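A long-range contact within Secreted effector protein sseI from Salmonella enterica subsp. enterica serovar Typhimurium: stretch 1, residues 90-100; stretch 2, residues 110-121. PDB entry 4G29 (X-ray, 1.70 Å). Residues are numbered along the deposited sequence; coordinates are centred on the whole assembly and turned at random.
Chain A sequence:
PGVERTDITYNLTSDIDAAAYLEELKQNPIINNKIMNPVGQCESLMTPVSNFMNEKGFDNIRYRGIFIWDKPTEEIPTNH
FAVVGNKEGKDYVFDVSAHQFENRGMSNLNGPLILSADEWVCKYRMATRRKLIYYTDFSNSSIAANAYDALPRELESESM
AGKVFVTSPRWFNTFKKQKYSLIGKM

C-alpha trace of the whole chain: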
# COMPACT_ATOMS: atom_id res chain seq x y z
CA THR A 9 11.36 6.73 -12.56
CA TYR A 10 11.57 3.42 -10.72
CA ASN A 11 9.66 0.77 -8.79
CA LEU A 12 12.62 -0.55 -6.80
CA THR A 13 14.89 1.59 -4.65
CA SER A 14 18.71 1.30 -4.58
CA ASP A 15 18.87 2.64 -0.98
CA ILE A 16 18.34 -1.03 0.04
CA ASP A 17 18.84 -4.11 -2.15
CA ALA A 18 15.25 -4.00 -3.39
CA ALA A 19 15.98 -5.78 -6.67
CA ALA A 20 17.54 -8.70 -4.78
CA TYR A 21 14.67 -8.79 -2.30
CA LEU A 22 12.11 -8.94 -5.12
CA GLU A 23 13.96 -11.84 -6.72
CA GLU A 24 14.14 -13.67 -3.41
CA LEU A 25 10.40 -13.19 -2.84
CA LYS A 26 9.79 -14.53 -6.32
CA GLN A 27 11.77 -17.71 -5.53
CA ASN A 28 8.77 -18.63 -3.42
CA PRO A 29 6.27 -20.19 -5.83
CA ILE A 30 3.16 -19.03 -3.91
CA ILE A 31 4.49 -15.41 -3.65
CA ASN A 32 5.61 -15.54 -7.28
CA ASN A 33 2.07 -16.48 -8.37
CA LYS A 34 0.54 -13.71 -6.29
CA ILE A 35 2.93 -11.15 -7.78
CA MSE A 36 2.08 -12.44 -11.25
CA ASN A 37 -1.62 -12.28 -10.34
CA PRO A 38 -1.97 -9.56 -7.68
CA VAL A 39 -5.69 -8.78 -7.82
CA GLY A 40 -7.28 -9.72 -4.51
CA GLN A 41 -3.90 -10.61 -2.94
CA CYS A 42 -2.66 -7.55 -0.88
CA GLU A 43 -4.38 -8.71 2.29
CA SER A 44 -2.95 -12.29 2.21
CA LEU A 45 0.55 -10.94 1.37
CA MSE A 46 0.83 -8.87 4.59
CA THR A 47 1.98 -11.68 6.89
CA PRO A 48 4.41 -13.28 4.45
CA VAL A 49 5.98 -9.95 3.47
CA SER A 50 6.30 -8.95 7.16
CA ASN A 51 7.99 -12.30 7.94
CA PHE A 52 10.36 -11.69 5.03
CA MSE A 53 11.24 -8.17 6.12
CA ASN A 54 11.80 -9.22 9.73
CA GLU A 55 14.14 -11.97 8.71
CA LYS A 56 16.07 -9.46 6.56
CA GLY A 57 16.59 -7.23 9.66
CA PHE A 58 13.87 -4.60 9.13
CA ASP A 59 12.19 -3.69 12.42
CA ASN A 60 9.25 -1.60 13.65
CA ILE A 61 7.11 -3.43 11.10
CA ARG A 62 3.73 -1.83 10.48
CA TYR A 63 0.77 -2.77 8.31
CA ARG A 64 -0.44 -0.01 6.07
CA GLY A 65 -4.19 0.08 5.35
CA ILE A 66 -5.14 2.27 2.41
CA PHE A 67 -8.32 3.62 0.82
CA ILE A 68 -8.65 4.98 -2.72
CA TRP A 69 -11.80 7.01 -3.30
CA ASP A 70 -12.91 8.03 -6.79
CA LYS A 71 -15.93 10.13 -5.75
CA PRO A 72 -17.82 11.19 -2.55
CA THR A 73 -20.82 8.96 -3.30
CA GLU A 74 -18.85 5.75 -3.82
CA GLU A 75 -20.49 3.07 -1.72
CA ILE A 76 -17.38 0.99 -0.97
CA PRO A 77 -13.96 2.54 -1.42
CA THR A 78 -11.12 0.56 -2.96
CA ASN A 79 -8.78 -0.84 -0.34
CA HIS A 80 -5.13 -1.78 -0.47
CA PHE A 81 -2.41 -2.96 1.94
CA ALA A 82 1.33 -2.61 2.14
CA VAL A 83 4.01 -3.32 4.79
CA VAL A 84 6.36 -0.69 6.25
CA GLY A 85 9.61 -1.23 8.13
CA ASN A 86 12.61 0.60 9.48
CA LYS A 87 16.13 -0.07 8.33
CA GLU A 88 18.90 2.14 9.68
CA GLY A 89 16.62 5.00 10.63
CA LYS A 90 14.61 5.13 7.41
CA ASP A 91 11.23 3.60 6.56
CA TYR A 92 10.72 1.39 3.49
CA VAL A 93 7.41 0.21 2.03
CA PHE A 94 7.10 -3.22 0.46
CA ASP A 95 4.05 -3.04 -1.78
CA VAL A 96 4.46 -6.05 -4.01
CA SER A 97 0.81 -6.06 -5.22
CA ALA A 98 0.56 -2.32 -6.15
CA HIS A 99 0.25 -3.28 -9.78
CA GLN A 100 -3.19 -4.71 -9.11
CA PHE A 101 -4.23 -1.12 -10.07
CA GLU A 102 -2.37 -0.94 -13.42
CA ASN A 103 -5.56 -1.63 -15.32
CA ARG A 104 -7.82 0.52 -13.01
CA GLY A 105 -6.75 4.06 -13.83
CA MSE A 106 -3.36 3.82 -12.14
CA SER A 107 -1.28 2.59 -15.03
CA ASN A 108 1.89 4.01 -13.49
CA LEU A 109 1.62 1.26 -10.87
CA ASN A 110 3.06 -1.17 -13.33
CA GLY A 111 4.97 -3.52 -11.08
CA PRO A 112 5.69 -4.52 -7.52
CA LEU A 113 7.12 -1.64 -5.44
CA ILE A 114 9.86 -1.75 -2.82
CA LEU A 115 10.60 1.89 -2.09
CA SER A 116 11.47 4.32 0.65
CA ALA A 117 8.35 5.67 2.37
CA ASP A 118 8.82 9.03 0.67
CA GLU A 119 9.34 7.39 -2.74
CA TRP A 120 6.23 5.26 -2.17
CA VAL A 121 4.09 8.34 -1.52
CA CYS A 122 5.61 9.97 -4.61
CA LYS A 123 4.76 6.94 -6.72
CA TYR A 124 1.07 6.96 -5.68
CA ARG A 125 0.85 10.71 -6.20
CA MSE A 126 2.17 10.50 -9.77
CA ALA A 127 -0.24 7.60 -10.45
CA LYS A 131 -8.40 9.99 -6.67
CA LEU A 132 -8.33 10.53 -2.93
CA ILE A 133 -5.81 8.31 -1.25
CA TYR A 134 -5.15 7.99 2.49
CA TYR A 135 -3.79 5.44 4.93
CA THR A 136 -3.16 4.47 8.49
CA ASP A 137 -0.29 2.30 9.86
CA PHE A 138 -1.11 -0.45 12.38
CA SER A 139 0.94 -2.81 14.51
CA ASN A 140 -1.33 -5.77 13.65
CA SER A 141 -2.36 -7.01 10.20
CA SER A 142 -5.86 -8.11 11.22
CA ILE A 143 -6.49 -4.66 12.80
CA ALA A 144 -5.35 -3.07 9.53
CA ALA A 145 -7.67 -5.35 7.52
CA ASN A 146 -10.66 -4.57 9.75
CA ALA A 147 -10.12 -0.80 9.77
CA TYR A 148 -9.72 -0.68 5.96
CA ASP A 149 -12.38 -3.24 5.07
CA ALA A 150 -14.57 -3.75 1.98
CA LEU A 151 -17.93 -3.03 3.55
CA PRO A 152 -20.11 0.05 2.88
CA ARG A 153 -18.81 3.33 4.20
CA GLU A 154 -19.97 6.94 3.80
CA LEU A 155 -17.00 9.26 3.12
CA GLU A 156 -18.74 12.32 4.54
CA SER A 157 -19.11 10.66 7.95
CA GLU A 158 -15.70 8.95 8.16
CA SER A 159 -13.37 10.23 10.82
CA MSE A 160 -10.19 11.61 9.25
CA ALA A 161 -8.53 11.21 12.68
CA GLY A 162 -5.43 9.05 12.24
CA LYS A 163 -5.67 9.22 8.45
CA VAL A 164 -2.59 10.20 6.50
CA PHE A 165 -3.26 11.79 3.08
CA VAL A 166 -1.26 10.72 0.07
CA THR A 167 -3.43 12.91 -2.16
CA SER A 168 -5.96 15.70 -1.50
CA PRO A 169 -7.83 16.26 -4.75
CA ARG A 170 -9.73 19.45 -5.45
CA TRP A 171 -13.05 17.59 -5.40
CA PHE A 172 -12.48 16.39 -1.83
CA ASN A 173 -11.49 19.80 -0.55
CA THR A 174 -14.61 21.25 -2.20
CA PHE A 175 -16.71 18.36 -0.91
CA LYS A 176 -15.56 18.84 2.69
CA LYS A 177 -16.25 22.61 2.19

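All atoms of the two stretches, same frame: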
# COMPACT_ATOMS: atom_id res chain seq x y z
N LYS A 90 15.54 4.73 8.47
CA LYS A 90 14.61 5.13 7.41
C LYS A 90 13.56 4.05 7.22
O LYS A 90 13.85 2.86 7.38
CB LYS A 90 15.33 5.41 6.10
CG LYS A 90 16.36 6.51 6.23
CD LYS A 90 17.03 6.79 4.89
CE LYS A 90 18.08 5.75 4.57
NZ LYS A 90 19.33 5.92 5.39
N ASP A 91 12.35 4.50 6.89
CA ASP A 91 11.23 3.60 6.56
C ASP A 91 11.24 3.21 5.08
O ASP A 91 11.48 4.04 4.21
CB ASP A 91 9.92 4.28 6.90
CG ASP A 91 9.56 4.21 8.41
OD1 ASP A 91 10.25 3.50 9.17
OD2 ASP A 91 8.56 4.87 8.83
N TYR A 92 10.97 1.92 4.83
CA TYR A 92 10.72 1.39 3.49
C TYR A 92 9.34 0.70 3.44
O TYR A 92 8.87 0.13 4.42
CB TYR A 92 11.85 0.39 3.15
CG TYR A 92 13.17 1.11 3.10
CD1 TYR A 92 13.60 1.73 1.93
CD2 TYR A 92 13.92 1.27 4.24
CE1 TYR A 92 14.81 2.40 1.89
CE2 TYR A 92 15.10 1.94 4.22
CZ TYR A 92 15.54 2.51 3.04
OH TYR A 92 16.74 3.21 2.99
N VAL A 93 8.71 0.80 2.28
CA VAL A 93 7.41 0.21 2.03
C VAL A 93 7.61 -0.88 1.00
O VAL A 93 8.11 -0.62 -0.09
CB VAL A 93 6.40 1.22 1.55
CG1 VAL A 93 5.02 0.58 1.43
CG2 VAL A 93 6.33 2.43 2.53
N PHE A 94 7.25 -2.10 1.38
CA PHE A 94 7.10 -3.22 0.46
C PHE A 94 5.63 -3.27 0.04
O PHE A 94 4.71 -3.51 0.87
CB PHE A 94 7.53 -4.52 1.14
CG PHE A 94 9.02 -4.74 1.22
CD1 PHE A 94 9.85 -3.90 1.96
CD2 PHE A 94 9.57 -5.92 0.69
CE1 PHE A 94 11.25 -4.16 2.08
CE2 PHE A 94 10.88 -6.20 0.82
CZ PHE A 94 11.76 -5.30 1.49
N ASP A 95 5.40 -3.05 -1.24
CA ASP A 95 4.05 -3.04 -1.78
C ASP A 95 4.08 -3.83 -3.07
O ASP A 95 3.99 -3.28 -4.18
CB ASP A 95 3.61 -1.58 -2.00
CG ASP A 95 2.16 -1.43 -2.47
OD1 ASP A 95 1.47 -2.43 -2.64
OD2 ASP A 95 1.75 -0.25 -2.67
N VAL A 96 4.23 -5.14 -2.90
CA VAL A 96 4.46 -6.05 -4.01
C VAL A 96 3.20 -6.42 -4.82
O VAL A 96 3.30 -7.14 -5.79
CB VAL A 96 5.26 -7.32 -3.59
CG1 VAL A 96 6.58 -6.95 -2.85
CG2 VAL A 96 4.45 -8.25 -2.71
N SER A 97 2.04 -5.89 -4.44
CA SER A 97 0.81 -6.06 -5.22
C SER A 97 0.22 -4.74 -5.72
O SER A 97 -0.93 -4.71 -6.15
CB SER A 97 -0.22 -6.85 -4.44
OG SER A 97 -0.70 -6.17 -3.31
N ALA A 98 1.02 -3.67 -5.73
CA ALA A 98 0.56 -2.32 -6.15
C ALA A 98 -0.02 -2.37 -7.55
O ALA A 98 -0.99 -1.68 -7.90
CB ALA A 98 1.77 -1.29 -6.10
N HIS A 99 0.62 -3.16 -8.38
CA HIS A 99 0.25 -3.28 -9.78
C HIS A 99 -1.10 -3.92 -10.02
O HIS A 99 -1.54 -3.96 -11.21
CB HIS A 99 1.29 -3.96 -10.64
CG HIS A 99 1.75 -5.25 -10.08
ND1 HIS A 99 1.66 -6.44 -10.77
CD2 HIS A 99 2.20 -5.55 -8.85
CE1 HIS A 99 2.15 -7.41 -9.99
NE2 HIS A 99 2.46 -6.89 -8.82
N GLN A 100 -1.78 -4.35 -8.96
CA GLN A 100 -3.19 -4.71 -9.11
C GLN A 100 -4.04 -3.55 -9.68
O GLN A 100 -5.10 -3.80 -10.22
CB GLN A 100 -3.81 -5.27 -7.84
CG GLN A 100 -4.11 -4.27 -6.76
CD GLN A 100 -5.14 -4.73 -5.75
OE1 GLN A 100 -6.08 -5.46 -6.08
NE2 GLN A 100 -5.04 -4.20 -4.52
N ASN A 110 2.88 -0.16 -12.33
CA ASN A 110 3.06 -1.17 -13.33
C ASN A 110 3.98 -2.30 -12.91
O ASN A 110 4.37 -3.12 -13.73
CB ASN A 110 3.58 -0.52 -14.62
CG ASN A 110 4.91 0.21 -14.45
OD1 ASN A 110 5.69 -0.05 -13.52
ND2 ASN A 110 5.20 1.09 -15.40
N GLY A 111 4.30 -2.37 -11.63
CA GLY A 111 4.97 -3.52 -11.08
C GLY A 111 5.01 -3.49 -9.58
O GLY A 111 4.64 -2.47 -8.96
N PRO A 112 5.52 -4.55 -8.96
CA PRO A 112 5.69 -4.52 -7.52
C PRO A 112 6.62 -3.38 -7.08
O PRO A 112 7.60 -3.08 -7.79
CB PRO A 112 6.35 -5.86 -7.22
CG PRO A 112 6.84 -6.37 -8.53
CD PRO A 112 5.96 -5.83 -9.55
N LEU A 113 6.32 -2.76 -5.95
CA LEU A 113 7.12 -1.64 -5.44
C LEU A 113 7.84 -2.08 -4.18
O LEU A 113 7.26 -2.66 -3.31
CB LEU A 113 6.21 -0.46 -5.07
CG LEU A 113 5.27 0.07 -6.14
CD1 LEU A 113 4.35 1.15 -5.55
CD2 LEU A 113 6.05 0.49 -7.40
N ILE A 114 9.13 -1.74 -4.10
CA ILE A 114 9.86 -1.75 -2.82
C ILE A 114 10.65 -0.42 -2.82
O ILE A 114 11.63 -0.26 -3.57
CB ILE A 114 10.80 -2.95 -2.70
CG1 ILE A 114 10.06 -4.27 -2.86
CG2 ILE A 114 11.56 -2.94 -1.29
CD1 ILE A 114 10.99 -5.50 -2.90
N LEU A 115 10.20 0.52 -2.00
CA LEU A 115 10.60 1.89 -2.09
C LEU A 115 10.81 2.49 -0.73
O LEU A 115 10.28 1.99 0.23
CB LEU A 115 9.55 2.74 -2.80
CG LEU A 115 9.30 2.49 -4.31
CD1 LEU A 115 8.11 3.25 -4.77
CD2 LEU A 115 10.57 2.94 -5.09
N SER A 116 11.55 3.59 -0.62
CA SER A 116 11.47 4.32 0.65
C SER A 116 10.05 4.83 0.87
O SER A 116 9.25 4.92 -0.07
CB SER A 116 12.43 5.50 0.70
OG SER A 116 11.93 6.61 -0.06
N ALA A 117 9.71 5.19 2.10
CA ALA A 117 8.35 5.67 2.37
C ALA A 117 8.09 6.92 1.54
O ALA A 117 7.01 7.10 1.03
CB ALA A 117 8.14 5.97 3.83
N ASP A 118 9.07 7.81 1.40
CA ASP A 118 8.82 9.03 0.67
C ASP A 118 8.66 8.72 -0.82
O ASP A 118 7.86 9.39 -1.49
CB ASP A 118 9.94 10.05 0.86
CG ASP A 118 9.90 10.73 2.23
OD1 ASP A 118 8.97 10.54 3.04
OD2 ASP A 118 10.82 11.49 2.50
N GLU A 119 9.43 7.75 -1.34
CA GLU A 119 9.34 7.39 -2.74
C GLU A 119 8.01 6.74 -3.01
O GLU A 119 7.41 6.96 -4.07
CB GLU A 119 10.48 6.47 -3.17
CG GLU A 119 11.82 7.10 -3.21
CD GLU A 119 12.97 6.12 -3.30
OE1 GLU A 119 12.87 4.96 -2.86
OE2 GLU A 119 14.03 6.56 -3.80
N TRP A 120 7.51 5.95 -2.04
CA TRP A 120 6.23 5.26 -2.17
C TRP A 120 5.08 6.30 -2.31
O TRP A 120 4.24 6.25 -3.21
CB TRP A 120 6.03 4.32 -1.00
CG TRP A 120 4.72 3.51 -1.02
CD1 TRP A 120 4.52 2.31 -1.63
CD2 TRP A 120 3.47 3.90 -0.45
NE1 TRP A 120 3.22 1.91 -1.48
CE2 TRP A 120 2.55 2.87 -0.73
CE3 TRP A 120 3.03 5.00 0.30
CZ2 TRP A 120 1.28 2.90 -0.31
CZ3 TRP A 120 1.71 5.04 0.70
CH2 TRP A 120 0.86 3.99 0.40
N VAL A 121 5.11 7.32 -1.46
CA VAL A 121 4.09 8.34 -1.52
C VAL A 121 4.12 9.07 -2.88
O VAL A 121 3.09 9.37 -3.47
CB VAL A 121 4.29 9.35 -0.39
CG1 VAL A 121 3.40 10.58 -0.65
CG2 VAL A 121 3.96 8.74 0.90

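What holds the two backbones together? Residues 90-95 and 113-116 form neighbouring antiparallel strands, their axes 4.6 Å apart at closest approach and their directions differing by 166°. Val93 and Asp95 face Leu115 and Leu113 as hydrogen-bonded pairs, each with two bonds. Val93 N donates to Leu115 O (2.8 Å) and Leu115 N returns the bond to Val93 O (3.1 Å); Asp95 N donates to Leu113 O (2.8 Å) and Leu113 N to Asp95 O (3.0 Å). The ladder outlasts the second strand, because Ala117 N, already in the helix, donates to Asp91 O at 3.0 Å. Between the bonded pairs, Phe94 and Ile114 form a non-hydrogen-bonded pair, where Ile114 CA lies 3.4 Å from Val93 O in a CA-H...O contact.

Why does Val93 lose more surface to the other stretch than any other residue here? Its side chain lies on the same face of the sheet as those of Asp95, Leu113 and Leu115, and the helix that begins at Ala117 passes this face. With chi1 in the t well, Val93 sends CG1 over the face of the Trp120 indole, 3.6 Å from the centroid of its five-membered ring and 15° off the normal, a CH-pi contact. Val93 CG2 meets the start of the helix, 4.2 Å from Ala117 CB. One small branched side chain thus touches both residues, and the Val93, Ala117 and Trp120 surfaces that meet are apolar; the indole nitrogen is satisfied nearby: Trp120 NE1 donates to Asp95 OD2 at 2.9 Å and 166°, with the oxygen near the plane of the ring. The bond gives a buried carboxylate a partner and ties the helix to the strand.

What does Ile114 find on the other face? It meets Phe94, its partner in the register. Ile114 CG2 sits 3.6 Å from the centroid of the Phe94 ring and only 11° off the normal, so the methyl rests almost squarely on the aromatic face. Ile114 CG1 also comes within 4.4 Å of Val96 CG1, extending the apolar contact beyond the strand.

How does the contact continue past the strands? A type I turn from Asp95 to Ala98 leads the first stretch into its 3-10 segment, and His99 there packs against Gly111 and Pro112, with His99 CB 3.5 Å from Gly111 N. Pro112 CD lies over one face of the imidazole, 4.0 Å from the centroid of the His99 ring, while His99 NE2 donates to Val96 O at 3.2 Å, a bond within its own stretch that helps hold the ring in place. Pro112 CB also packs 4.1 Å from Val96 CB, and Ala98 CB meets Leu113 CD1 at 3.6 Å. At the far end, Ser116 closes the strand and caps the helix: Glu119 N donates to Ser116 OG (3.0 Å), and Ser116 N to Glu119 OE1 (2.9 Å).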